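Long-range contact in phosphopantetheine adenylyltransferase (PDB 3DO8), which probably transfers an adenylyl group reversibly from ATP to 4'-phosphopantetheine, giving dephospho-CoA and pyrophosphate in coenzyme A biosynthesis: residues V3-F9 / D30-T36. Sequence-based numbering, arbitrary orientation.
Sequences VALGGTF and DITIGVT
Val3, Leu5 and Gly7 each exchange backbone hydrogen bonds with residues of 30-36, six in all, which defines strands 3-7 and 31-36 as parallel neighbours; their segment axes diverge by only 18°. The straightest of these bonds runs from Gly34 N to Leu5 O (2.8 Å, 168° at the hydrogen), whereas Gly7 N reaches Gly34 O along a more bent path. Gly34 O also receives a CA-H...O contact from Gly6 CA at 3.2 Å. Ala4 turns its backbone the other way, bonding to Tyr89 and Val91.

Beyond the last bridge, side-chain hydroxyls continue the pairing: Thr8 OG1 and Thr36 OG1 lie 2.7 Å apart in a hydrogen bond. Thr36 OG1 sits between its own backbone N and carbonyl carbon, the position from which it meets Thr8. Arg54 also donates hydrogen bonds to Thr8 O and Thr36 O, so one guanidinium group bridges the end of strand 31-36 and the loop after strand 3-7.

Apolar contacts gather on the face carrying Val3, Leu5, Ile31, Ile33 and Val35. With CG anti to its carbonyl carbon (chi1 -58°), Phe9 folds back along this face. Its CE2 edge meets Gly34 O near the ring plane at 3.5 Å, while CZ approaches Ile33 CG2 and CD2 approaches Val35 CG2, each at 3.9 Å. Val58 of helix 51-66 also touches Phe9 and Ile33. An alanine at Phe9 would remove the ring and is likely to leave a gap beside the Ile33 and Val35 methyls. Farther along, Val3 CB packs on Ile31 CG2, and helix 14-27 covers this pair, Ala23 and Leu26 touching Val3 and Ile24 touching Ile31.

Strand 3-7, helix 14-27 and strand 31-36 thus form a beta-alpha-beta crossover at the centre of the parallel 3-2-1-4-5 sheet, the Rossmann-like core of the nucleotidyltransferase fold.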
loop_
_atom_site.group_PDB
_atom_site.type_symbol
_atom_site.label_atom_id
_atom_site.label_comp_id
_atom_site.label_asym_id
_atom_site.label_seq_id
_atom_site.Cartn_x
_atom_site.Cartn_y
_atom_site.Cartn_z
ATOM N N VAL A 3 2.969 -8.769 8.061
ATOM C CA VAL A 3 3.071 -8.378 6.633
ATOM C C VAL A 3 3.970 -9.340 5.836
ATOM O O VAL A 3 5.098 -9.629 6.262
ATOM C CB VAL A 3 3.644 -6.954 6.466
ATOM C CG1 VAL A 3 3.672 -6.575 4.981
ATOM C CG2 VAL A 3 2.872 -5.941 7.293
ATOM N N ALA A 4 3.463 -9.813 4.692
ATOM C CA ALA A 4 4.183 -10.601 3.693
ATOM C C ALA A 4 4.626 -9.755 2.507
ATOM O O ALA A 4 3.876 -8.928 2.046
ATOM C CB ALA A 4 3.318 -11.691 3.179
ATOM N N LEU A 5 5.862 -9.967 2.076
ATOM C CA LEU A 5 6.449 -9.355 0.907
ATOM C C LEU A 5 7.375 -10.401 0.311
ATOM O O LEU A 5 8.075 -11.057 1.027
ATOM C CB LEU A 5 7.317 -8.137 1.315
ATOM C CG LEU A 5 8.216 -7.505 0.279
ATOM C CD1 LEU A 5 7.409 -6.971 -0.904
ATOM C CD2 LEU A 5 9.004 -6.425 0.920
ATOM N N GLY A 6 7.407 -10.514 -1.002
ATOM C CA GLY A 6 8.290 -11.460 -1.664
ATOM C C GLY A 6 8.892 -10.925 -2.934
ATOM O O GLY A 6 8.391 -9.963 -3.503
ATOM N N GLY A 7 9.987 -11.541 -3.359
ATOM C CA GLY A 7 10.635 -11.139 -4.588
ATOM C C GLY A 7 11.907 -11.909 -4.862
ATOM O O GLY A 7 12.335 -12.739 -4.073
ATOM N N THR A 8 12.478 -11.625 -6.027
ATOM C CA THR A 8 13.788 -12.120 -6.412
ATOM C C THR A 8 14.862 -11.087 -6.039
ATOM O O THR A 8 15.920 -11.457 -5.607
ATOM C CB THR A 8 13.824 -12.433 -7.923
ATOM O OG1 THR A 8 12.956 -13.524 -8.187
ATOM C CG2 THR A 8 15.219 -12.779 -8.364
ATOM N N PHE A 9 14.559 -9.803 -6.200
ATOM C CA PHE A 9 15.431 -8.694 -5.755
ATOM C C PHE A 9 16.750 -8.693 -6.492
ATOM O O PHE A 9 17.816 -8.451 -5.882
ATOM C CB PHE A 9 15.656 -8.708 -4.227
ATOM C CG PHE A 9 14.381 -8.627 -3.424
ATOM C CD1 PHE A 9 13.703 -7.420 -3.273
ATOM C CD2 PHE A 9 13.842 -9.762 -2.828
ATOM C CE1 PHE A 9 12.511 -7.348 -2.519
ATOM C CE2 PHE A 9 12.664 -9.710 -2.132
ATOM C CZ PHE A 9 11.989 -8.511 -1.956
ATOM N N ASP A 30 7.545 -6.984 12.243
ATOM C CA ASP A 30 6.631 -8.126 12.125
ATOM C C ASP A 30 6.363 -8.337 10.649
ATOM O O ASP A 30 5.221 -8.417 10.211
ATOM C CB ASP A 30 5.322 -7.810 12.876
ATOM C CG ASP A 30 4.498 -9.052 13.254
ATOM O OD1 ASP A 30 4.855 -10.182 12.860
ATOM O OD2 ASP A 30 3.455 -8.864 13.959
ATOM N N ILE A 31 7.423 -8.385 9.884
ATOM C CA ILE A 31 7.355 -8.627 8.442
ATOM C C ILE A 31 8.208 -9.848 8.159
ATOM O O ILE A 31 9.154 -10.154 8.891
ATOM C CB ILE A 31 7.870 -7.451 7.615
ATOM C CG1 ILE A 31 9.379 -7.203 7.806
ATOM C CG2 ILE A 31 7.101 -6.168 7.969
ATOM C CD1 ILE A 31 9.888 -6.177 6.825
ATOM N N THR A 32 7.841 -10.523 7.088
ATOM C CA THR A 32 8.628 -11.598 6.523
ATOM C C THR A 32 8.864 -11.265 5.091
ATOM O O THR A 32 7.894 -11.004 4.350
ATOM C CB THR A 32 7.906 -12.947 6.642
ATOM O OG1 THR A 32 7.609 -13.191 8.022
ATOM C CG2 THR A 32 8.748 -14.049 6.153
ATOM N N ILE A 33 10.147 -11.224 4.701
ATOM C CA ILE A 33 10.524 -10.996 3.332
ATOM C C ILE A 33 10.938 -12.334 2.711
ATOM O O ILE A 33 11.922 -12.941 3.144
ATOM C CB ILE A 33 11.697 -9.978 3.183
ATOM C CG1 ILE A 33 11.353 -8.647 3.880
ATOM C CG2 ILE A 33 11.991 -9.776 1.707
ATOM C CD1 ILE A 33 12.435 -7.578 3.707
ATOM N N GLY A 34 10.181 -12.779 1.720
ATOM C CA GLY A 34 10.516 -13.968 0.975
ATOM C C GLY A 34 11.460 -13.591 -0.140
ATOM O O GLY A 34 11.222 -12.599 -0.858
ATOM N N VAL A 35 12.522 -14.382 -0.292
ATOM C CA VAL A 35 13.443 -14.224 -1.410
ATOM C C VAL A 35 13.434 -15.545 -2.200
ATOM O O VAL A 35 13.601 -16.635 -1.626
ATOM C CB VAL A 35 14.839 -13.847 -0.883
ATOM C CG1 VAL A 35 15.867 -13.861 -2.033
ATOM C CG2 VAL A 35 14.759 -12.480 -0.156
ATOM N N THR A 36 13.239 -15.451 -3.514
ATOM C CA THR A 36 13.093 -16.644 -4.342
ATOM C C THR A 36 14.362 -17.500 -4.321
ATOM O O THR A 36 15.487 -16.989 -4.355
ATOM C CB THR A 36 12.769 -16.268 -5.796
ATOM O OG1 THR A 36 13.730 -15.326 -6.260
ATOM C CG2 THR A 36 11.367 -15.670 -5.927
#